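Local coordinates for protein putative branched-chain amino acid ABC transporter (Rhodospirillum rubrum ATCC 11170, PDB 3HUT) that probably serves as the extracytoplasmic substrate-binding protein of an ABC transporter, capturing branched-chain amino acids for uptake, at residues 184-189 / 208-213; 233-238 / 338-343; 287-292 / 303-308. All coordinates share one frame; numbering follows the deposited sequence.

Contact 1: 184-189 / 208-213; sequences DDVIDE and APFLRA
Val-186 and Ile-187 of helix 184-193 reach the same ring atom of Phe-210 on helix 204-216, a worked example of how neighbouring helices pack in an alpha/beta lobe of the periplasmic binding protein fold. Val-186 CG1 and Ile-187 CG1 each stand 4.1 Å from Phe-210 CE1, so one corner of the phenyl group is shared by two branched residues. The ring reaches them because its CG lies anti to the backbone N (chi1 166°), which swings it across the space between the helices. Ile-187 runs alongside the ring, pointing the other way, and continues to the next turn, where Ile-187 CD1 lies 3.8 Å from Ala-213 C. The methyl group of Ala-213 meets the same end of the isoleucine, Ala-213 CB being 4.1 Å from Ile-187 CD1. The axes of the two segments pass 10.8 Å apart at closest, at a crossing angle of -54°, a separation that large side chains bridge while the backbones stay apart. No hydrogen bond links the segments; the contact is apolar. In the second shell, Ile-145 of strand 141-147 touches both Val-186 and Phe-210, seating the pair on the parallel part of the sheet. At the outer margin Arg-217, just beyond helix 204-216, packs on Ile-187 and adds a charged link between the two helical regions, a salt bridge from its NH2 to Asp-188 OD2.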
loop_
_atom_site.group_PDB
_atom_site.type_symbol
_atom_site.label_atom_id
_atom_site.label_comp_id
_atom_site.label_asym_id
_atom_site.label_seq_id
_atom_site.Cartn_x
_atom_site.Cartn_y
_atom_site.Cartn_z
ATOM N N ASP A 184 28.312 0.373 13.605
ATOM C CA ASP A 184 29.254 -0.445 14.363
ATOM C C ASP A 184 28.746 -1.013 15.680
ATOM O O ASP A 184 28.978 -2.185 15.974
ATOM C CB ASP A 184 30.556 0.316 14.609
ATOM C CG ASP A 184 31.452 0.328 13.391
ATOM O OD1 ASP A 184 31.626 -0.750 12.781
ATOM O OD2 ASP A 184 31.986 1.406 13.045
ATOM N N ASP A 185 28.057 -0.202 16.473
ATOM C CA ASP A 185 27.554 -0.693 17.750
ATOM C C ASP A 185 26.464 -1.742 17.593
ATOM O O ASP A 185 26.495 -2.776 18.260
ATOM C CB ASP A 185 27.036 0.460 18.606
ATOM C CG ASP A 185 28.143 1.401 19.030
ATOM O OD1 ASP A 185 29.270 0.916 19.272
ATOM O OD2 ASP A 185 27.881 2.616 19.129
ATOM N N VAL A 186 25.499 -1.480 16.718
ATOM C CA VAL A 186 24.420 -2.434 16.508
ATOM C C VAL A 186 24.990 -3.735 15.959
ATOM O O VAL A 186 24.489 -4.816 16.257
ATOM C CB VAL A 186 23.347 -1.881 15.530
ATOM C CG1 VAL A 186 23.984 -1.477 14.218
ATOM C CG2 VAL A 186 22.279 -2.929 15.291
ATOM N N ILE A 187 26.048 -3.629 15.163
ATOM C CA ILE A 187 26.665 -4.816 14.593
ATOM C C ILE A 187 27.392 -5.611 15.673
ATOM O O ILE A 187 27.399 -6.840 15.648
ATOM C CB ILE A 187 27.639 -4.448 13.456
ATOM C CG1 ILE A 187 26.842 -3.911 12.260
ATOM C CG2 ILE A 187 28.456 -5.665 13.052
ATOM C CD1 ILE A 187 27.691 -3.473 11.082
ATOM N N ASP A 188 28.001 -4.908 16.620
ATOM C CA ASP A 188 28.706 -5.570 17.712
ATOM C C ASP A 188 27.683 -6.320 18.558
ATOM O O ASP A 188 27.924 -7.441 19.004
ATOM C CB ASP A 188 29.432 -4.542 18.583
ATOM C CG ASP A 188 30.676 -3.984 17.919
ATOM O OD1 ASP A 188 31.296 -3.074 18.504
ATOM O OD2 ASP A 188 31.042 -4.455 16.823
ATOM N N GLU A 189 26.538 -5.684 18.772
ATOM C CA GLU A 189 25.463 -6.268 19.563
ATOM C C GLU A 189 24.912 -7.525 18.892
ATOM O O GLU A 189 24.564 -8.497 19.566
ATOM C CB GLU A 189 24.362 -5.228 19.761
ATOM C CG GLU A 189 23.162 -5.713 20.539
ATOM C CD GLU A 189 22.270 -4.571 20.980
ATOM O OE1 GLU A 189 22.106 -3.608 20.204
ATOM O OE2 GLU A 189 21.720 -4.640 22.099
ATOM N N ALA A 208 20.613 0.154 2.675
ATOM C CA ALA A 208 21.720 -0.176 1.778
ATOM C C ALA A 208 23.065 0.057 2.463
ATOM O O ALA A 208 23.910 -0.836 2.493
ATOM C CB ALA A 208 21.628 0.645 0.485
ATOM N N PRO A 209 23.287 1.260 3.020
ATOM C CA PRO A 209 24.583 1.453 3.676
ATOM C C PRO A 209 24.763 0.551 4.893
ATOM O O PRO A 209 25.870 0.092 5.165
ATOM C CB PRO A 209 24.585 2.946 4.029
ATOM C CG PRO A 209 23.132 3.305 4.091
ATOM C CD PRO A 209 22.544 2.531 2.939
ATOM N N PHE A 210 23.684 0.291 5.625
ATOM C CA PHE A 210 23.784 -0.581 6.788
ATOM C C PHE A 210 24.274 -1.967 6.380
ATOM O O PHE A 210 25.167 -2.531 7.011
ATOM C CB PHE A 210 22.435 -0.741 7.491
ATOM C CG PHE A 210 22.419 -1.869 8.478
ATOM C CD1 PHE A 210 23.235 -1.831 9.607
ATOM C CD2 PHE A 210 21.641 -3.000 8.250
ATOM C CE1 PHE A 210 23.279 -2.908 10.494
ATOM C CE2 PHE A 210 21.678 -4.081 9.128
ATOM C CZ PHE A 210 22.500 -4.034 10.251
ATOM N N LEU A 211 23.674 -2.517 5.329
ATOM C CA LEU A 211 24.051 -3.840 4.854
ATOM C C LEU A 211 25.486 -3.885 4.328
ATOM O O LEU A 211 26.159 -4.908 4.452
ATOM C CB LEU A 211 23.063 -4.308 3.782
ATOM C CG LEU A 211 21.682 -4.593 4.387
ATOM C CD1 LEU A 211 20.655 -4.809 3.294
ATOM C CD2 LEU A 211 21.784 -5.813 5.294
ATOM N N ARG A 212 25.953 -2.790 3.735
ATOM C CA ARG A 212 27.329 -2.751 3.246
ATOM C C ARG A 212 28.257 -2.864 4.461
ATOM O O ARG A 212 29.276 -3.545 4.416
ATOM C CB ARG A 212 27.614 -1.441 2.495
ATOM C CG ARG A 212 27.001 -1.353 1.096
ATOM C CD ARG A 212 27.287 0.013 0.472
ATOM N NE ARG A 212 28.722 0.255 0.343
ATOM C CZ ARG A 212 29.271 1.462 0.223
ATOM N NH1 ARG A 212 28.504 2.548 0.218
ATOM N NH2 ARG A 212 30.588 1.582 0.103
ATOM N N ALA A 213 27.893 -2.197 5.551
ATOM C CA ALA A 213 28.700 -2.243 6.765
ATOM C C ALA A 213 28.607 -3.626 7.412
ATOM O O ALA A 213 29.611 -4.195 7.850
ATOM C CB ALA A 213 28.233 -1.170 7.743
#

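Contact 2: 233-238 / 338-343; sequences KFIDLG and LVVREG
This is an apolar helix-on-sheet contact in the lobe of the periplasmic binding protein fold that holds the mixed sheet: the short helix 232-238 lies against the end of strand 331-341 and the turn that leads into strand 344-347. Helix and strand come from distant parts of the sequence, and Ile-235 and Phe-234 join them. Ile-235 points toward the strand, and its side chain and that of Val-340 lie antiparallel, with Ile-235 CG1 4.2 Å from Val-340 CG1. The other valine methyl approaches the aromatic ring at its edge, near the ring plane, Val-340 CG2 being 4.3 Å from Phe-234 CE2. The valine's chi1 of 177° sets CG1 opposite the backbone N and CG2 opposite the carbonyl carbon, which gives one methyl to each helix residue. Phe-345 on strand 344-347 also touches both Ile-235 and Val-340, and Glu-243 receives hydrogen bonds from the backbone N atoms of Glu-342 and Gly-343, which ties down the turn. With an alanine at Ile-235, the CG1, CG2 and CD1 contacts would go, which would probably leave a gap between the helix, Val-340 CG1 and the turn. Gly-343 has a positive phi of 77°, a conformation that favours glycine, and it presents its backbone to the isoleucine. The CD1 end and the CG2 branch both meet its carbonyl oxygen: Ile-235 CD1 lies 3.5 Å and Ile-235 CG2 3.7 Å from Gly-343 O.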
loop_
_atom_site.group_PDB
_atom_site.type_symbol
_atom_site.label_atom_id
_atom_site.label_comp_id
_atom_site.label_asym_id
_atom_site.label_seq_id
_atom_site.Cartn_x
_atom_site.Cartn_y
_atom_site.Cartn_z
ATOM N N LYS A 233 16.668 1.395 -6.425
ATOM C CA LYS A 233 17.724 2.116 -5.724
ATOM C C LYS A 233 18.337 1.287 -4.602
ATOM O O LYS A 233 19.500 1.475 -4.259
ATOM C CB LYS A 233 17.192 3.446 -5.172
ATOM C CG LYS A 233 16.748 4.409 -6.268
ATOM C CD LYS A 233 16.173 5.710 -5.721
ATOM C CE LYS A 233 17.253 6.674 -5.227
ATOM N NZ LYS A 233 17.887 6.281 -3.928
ATOM N N PHE A 234 17.564 0.364 -4.037
ATOM C CA PHE A 234 18.079 -0.482 -2.965
ATOM C C PHE A 234 19.273 -1.262 -3.500
ATOM O O PHE A 234 20.288 -1.417 -2.821
ATOM C CB PHE A 234 16.996 -1.450 -2.473
ATOM C CG PHE A 234 17.436 -2.328 -1.332
ATOM C CD1 PHE A 234 17.992 -1.772 -0.178
ATOM C CD2 PHE A 234 17.267 -3.709 -1.396
ATOM C CE1 PHE A 234 18.370 -2.576 0.900
ATOM C CE2 PHE A 234 17.640 -4.526 -0.329
ATOM C CZ PHE A 234 18.191 -3.958 0.824
ATOM N N ILE A 235 19.152 -1.730 -4.736
ATOM C CA ILE A 235 20.216 -2.490 -5.373
ATOM C C ILE A 235 21.317 -1.564 -5.898
ATOM O O ILE A 235 22.499 -1.865 -5.761
ATOM C CB ILE A 235 19.645 -3.348 -6.525
ATOM C CG1 ILE A 235 18.622 -4.339 -5.949
ATOM C CG2 ILE A 235 20.769 -4.073 -7.259
ATOM C CD1 ILE A 235 17.839 -5.106 -6.993
ATOM N N ASP A 236 20.938 -0.437 -6.490
ATOM C CA ASP A 236 21.942 0.489 -6.995
ATOM C C ASP A 236 22.801 1.012 -5.848
ATOM O O ASP A 236 23.995 1.256 -6.022
ATOM C CB ASP A 236 21.300 1.681 -7.710
ATOM C CG ASP A 236 20.473 1.272 -8.908
ATOM O OD1 ASP A 236 20.893 0.352 -9.641
ATOM O OD2 ASP A 236 19.408 1.883 -9.120
ATOM N N LEU A 237 22.187 1.185 -4.680
ATOM C CA LEU A 237 22.889 1.690 -3.506
ATOM C C LEU A 237 23.640 0.629 -2.705
ATOM O O LEU A 237 24.676 0.923 -2.104
ATOM C CB LEU A 237 21.908 2.399 -2.570
ATOM C CG LEU A 237 21.248 3.678 -3.095
ATOM C CD1 LEU A 237 20.191 4.143 -2.104
ATOM C CD2 LEU A 237 22.321 4.765 -3.308
ATOM N N GLY A 238 23.117 -0.593 -2.682
ATOM C CA GLY A 238 23.757 -1.648 -1.910
ATOM C C GLY A 238 24.639 -2.628 -2.666
ATOM O O GLY A 238 25.521 -3.249 -2.075
ATOM N N LEU A 338 9.697 -11.789 -2.045
ATOM C CA LEU A 338 10.779 -11.613 -3.000
ATOM C C LEU A 338 12.148 -11.789 -2.352
ATOM O O LEU A 338 12.279 -11.759 -1.131
ATOM C CB LEU A 338 10.713 -10.203 -3.596
ATOM C CG LEU A 338 9.377 -9.718 -4.164
ATOM C CD1 LEU A 338 9.449 -8.217 -4.414
ATOM C CD2 LEU A 338 9.062 -10.462 -5.454
ATOM N N VAL A 339 13.161 -11.975 -3.189
ATOM C CA VAL A 339 14.532 -12.093 -2.717
ATOM C C VAL A 339 15.386 -11.386 -3.756
ATOM O O VAL A 339 15.085 -11.426 -4.952
ATOM C CB VAL A 339 15.001 -13.572 -2.583
ATOM C CG1 VAL A 339 15.071 -14.238 -3.944
ATOM C CG2 VAL A 339 16.370 -13.622 -1.901
ATOM N N VAL A 340 16.426 -10.707 -3.294
ATOM C CA VAL A 340 17.329 -10.012 -4.196
ATOM C C VAL A 340 18.346 -11.038 -4.657
ATOM O O VAL A 340 19.072 -11.597 -3.843
ATOM C CB VAL A 340 18.084 -8.874 -3.480
ATOM C CG1 VAL A 340 19.074 -8.222 -4.448
ATOM C CG2 VAL A 340 17.094 -7.846 -2.941
ATOM N N ARG A 341 18.385 -11.309 -5.954
ATOM C CA ARG A 341 19.347 -12.268 -6.472
ATOM C C ARG A 341 19.843 -11.798 -7.825
ATOM O O ARG A 341 19.058 -11.465 -8.710
ATOM C CB ARG A 341 18.723 -13.663 -6.588
ATOM C CG ARG A 341 19.755 -14.774 -6.729
ATOM C CD ARG A 341 20.681 -14.825 -5.505
ATOM N NE ARG A 341 19.998 -15.285 -4.297
ATOM C CZ ARG A 341 20.529 -15.245 -3.075
ATOM N NH1 ARG A 341 21.751 -14.757 -2.890
ATOM N NH2 ARG A 341 19.843 -15.707 -2.035
ATOM N N GLU A 342 21.160 -11.761 -7.971
ATOM C CA GLU A 342 21.783 -11.325 -9.208
ATOM C C GLU A 342 21.324 -9.952 -9.689
ATOM O O GLU A 342 20.985 -9.778 -10.854
ATOM C CB GLU A 342 21.563 -12.367 -10.306
ATOM C CG GLU A 342 22.284 -13.675 -10.036
ATOM C CD GLU A 342 22.062 -14.704 -11.125
ATOM O OE1 GLU A 342 22.289 -14.372 -12.309
ATOM O OE2 GLU A 342 21.668 -15.848 -10.797
ATOM N N GLY A 343 21.294 -8.988 -8.774
ATOM C CA GLY A 343 20.946 -7.625 -9.139
ATOM C C GLY A 343 19.505 -7.228 -9.388
ATOM O O GLY A 343 19.260 -6.174 -9.971
#

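Contact 3: 287-292 / 303-308; sequences GIMLAA and ESLRDA
Apolar side-chain contacts make up most of the interface between Ala-292 and Met-289 of helix 277-296 and Leu-305 and Ala-308 of helix 302-310, in the periplasmic binding protein lobe built on the five-stranded parallel sheet, where Leu-100 of strand 99-101 touches Met-289. Leu-305 divides its two methyls between the partners: Leu-305 CD1 packs 3.8 Å from Ala-292 CB, while Leu-305 CD2 lies 4.0 Å from SE of Met-289, modelled as selenomethionine. The two long side chains cross at about a right angle. Met-289 is bent at both chi2 and chi3, which turns its end toward the leucine instead of extending it straight from the helix.

Small residues make the closest backbone approach. Ala-292 and Ala-308 have their CA atoms 5.0 Å apart, and Ala-308 CB lies 3.5 Å from Ala-292 O. The axes of the two segments pass 9.6 Å apart at closest, with a crossing angle of 119°.

Polar interactions lie to the side. Arg-306 NH2 forms a salt bridge with Asp-307 OD1 at 2.6 Å, meeting the carboxylate on its anti side, 22° out of its plane, and Arg-306 NH1 bonds to the carbonyl of Pro-114. Arg-295 donates to the carbonyl of Ala-308, tying the two helices together. Between the segments themselves, packing without hydrogen bonds joins the helices: methyls and a selenoether fit together, and the alanines let the backbones come near.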
loop_
_atom_site.group_PDB
_atom_site.type_symbol
_atom_site.label_atom_id
_atom_site.label_comp_id
_atom_site.label_asym_id
_atom_site.label_seq_id
_atom_site.Cartn_x
_atom_site.Cartn_y
_atom_site.Cartn_z
ATOM N N GLY A 287 -10.752 -0.075 -9.752
ATOM C CA GLY A 287 -11.300 -1.382 -10.065
ATOM C C GLY A 287 -12.178 -1.938 -8.957
ATOM O O GLY A 287 -13.217 -2.544 -9.220
ATOM N N ILE A 288 -11.758 -1.752 -7.712
ATOM C CA ILE A 288 -12.536 -2.230 -6.575
ATOM C C ILE A 288 -13.885 -1.519 -6.552
ATOM O O ILE A 288 -14.930 -2.145 -6.340
ATOM C CB ILE A 288 -11.788 -1.972 -5.239
ATOM C CG1 ILE A 288 -10.575 -2.908 -5.143
ATOM C CG2 ILE A 288 -12.735 -2.191 -4.045
ATOM C CD1 ILE A 288 -9.676 -2.670 -3.939
HETATM N N MSE A 289 -13.853 -0.208 -6.775
HETATM C CA MSE A 289 -15.069 0.600 -6.789
HETATM C C MSE A 289 -16.015 0.167 -7.908
HETATM O O MSE A 289 -17.203 -0.063 -7.676
HETATM C CB MSE A 289 -14.705 2.079 -6.964
HETATM C CG MSE A 289 -15.893 3.032 -6.994
HETATM SE SE MSE A 289 -16.845 3.132 -5.306
HETATM C CE MSE A 289 -15.719 4.428 -4.407
ATOM N N LEU A 290 -15.484 0.045 -9.121
ATOM C CA LEU A 290 -16.290 -0.351 -10.267
ATOM C C LEU A 290 -16.913 -1.732 -10.099
ATOM O O LEU A 290 -18.070 -1.945 -10.451
ATOM C CB LEU A 290 -15.446 -0.297 -11.545
ATOM C CG LEU A 290 -15.027 1.113 -11.982
ATOM C CD1 LEU A 290 -14.056 1.041 -13.160
ATOM C CD2 LEU A 290 -16.271 1.911 -12.359
ATOM N N ALA A 291 -16.154 -2.677 -9.562
ATOM C CA ALA A 291 -16.689 -4.017 -9.355
ATOM C C ALA A 291 -17.867 -3.928 -8.383
ATOM O O ALA A 291 -18.886 -4.589 -8.570
ATOM C CB ALA A 291 -15.610 -4.942 -8.797
ATOM N N ALA A 292 -17.724 -3.100 -7.354
ATOM C CA ALA A 292 -18.786 -2.927 -6.364
ATOM C C ALA A 292 -20.024 -2.319 -7.032
ATOM O O ALA A 292 -21.156 -2.737 -6.768
ATOM C CB ALA A 292 -18.299 -2.030 -5.232
ATOM N N GLU A 303 -26.022 4.057 -0.447
ATOM C CA GLU A 303 -26.157 3.054 0.604
ATOM C C GLU A 303 -25.841 1.644 0.110
ATOM O O GLU A 303 -25.123 0.896 0.772
ATOM C CB GLU A 303 -27.580 3.073 1.178
ATOM C CG GLU A 303 -28.112 4.459 1.523
ATOM C CD GLU A 303 -28.359 5.320 0.291
ATOM O OE1 GLU A 303 -29.078 4.867 -0.621
ATOM O OE2 GLU A 303 -27.839 6.452 0.234
ATOM N N SER A 304 -26.391 1.272 -1.042
ATOM C CA SER A 304 -26.149 -0.060 -1.578
ATOM C C SER A 304 -24.700 -0.194 -2.033
ATOM O O SER A 304 -24.122 -1.281 -1.967
ATOM C CB SER A 304 -27.100 -0.367 -2.741
ATOM O OG SER A 304 -26.732 0.328 -3.919
ATOM N N LEU A 305 -24.114 0.910 -2.490
ATOM C CA LEU A 305 -22.727 0.885 -2.929
ATOM C C LEU A 305 -21.806 0.714 -1.723
ATOM O O LEU A 305 -20.766 0.065 -1.820
ATOM C CB LEU A 305 -22.371 2.169 -3.690
ATOM C CG LEU A 305 -20.920 2.281 -4.188
ATOM C CD1 LEU A 305 -20.509 1.014 -4.933
ATOM C CD2 LEU A 305 -20.792 3.503 -5.102
ATOM N N ARG A 306 -22.186 1.285 -0.583
ATOM C CA ARG A 306 -21.366 1.144 0.624
ATOM C C ARG A 306 -21.329 -0.332 1.034
ATOM O O ARG A 306 -20.278 -0.847 1.419
ATOM C CB ARG A 306 -21.931 1.978 1.777
ATOM C CG ARG A 306 -20.956 2.136 2.953
ATOM C CD ARG A 306 -21.666 1.966 4.283
ATOM N NE ARG A 306 -22.222 0.618 4.423
ATOM C CZ ARG A 306 -21.577 -0.419 4.957
ATOM N NH1 ARG A 306 -20.339 -0.278 5.421
ATOM N NH2 ARG A 306 -22.173 -1.605 5.022
ATOM N N ASP A 307 -22.478 -1.007 0.957
ATOM C CA ASP A 307 -22.544 -2.426 1.308
ATOM C C ASP A 307 -21.702 -3.262 0.353
ATOM O O ASP A 307 -20.947 -4.135 0.786
ATOM C CB ASP A 307 -23.990 -2.947 1.275
ATOM C CG ASP A 307 -24.807 -2.488 2.465
ATOM O OD1 ASP A 307 -24.249 -2.405 3.583
ATOM O OD2 ASP A 307 -26.015 -2.227 2.288
ATOM N N ALA A 308 -21.831 -2.999 -0.947
ATOM C CA ALA A 308 -21.075 -3.745 -1.953
ATOM C C ALA A 308 -19.569 -3.552 -1.785
ATOM O O ALA A 308 -18.794 -4.502 -1.932
ATOM C CB ALA A 308 -21.503 -3.326 -3.356
#

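In the fold
Contacts 1 and 2 belong to one lobe and contact 3 to the other, in keeping with the two-lobed periplasmic binding protein fold. The centres of contacts 1 and 2 are about 17 Å apart, and the two meet where helix 204-216 packs on helix 232-238, Leu-211 CD1 lying 3.6 Å from Phe-234 CZ. Contact 3 is centred about 48 Å from contact 1 and about 39 Å from contact 2, beside the five-stranded parallel sheet. Contact 1 closes before contact 2 opens, whereas contact 3 is nested inside the loop that contact 2 closes: the chain crosses to the other lobe and returns. As in relatives, ligand probably binds between the lobes, each held together by its own contacts.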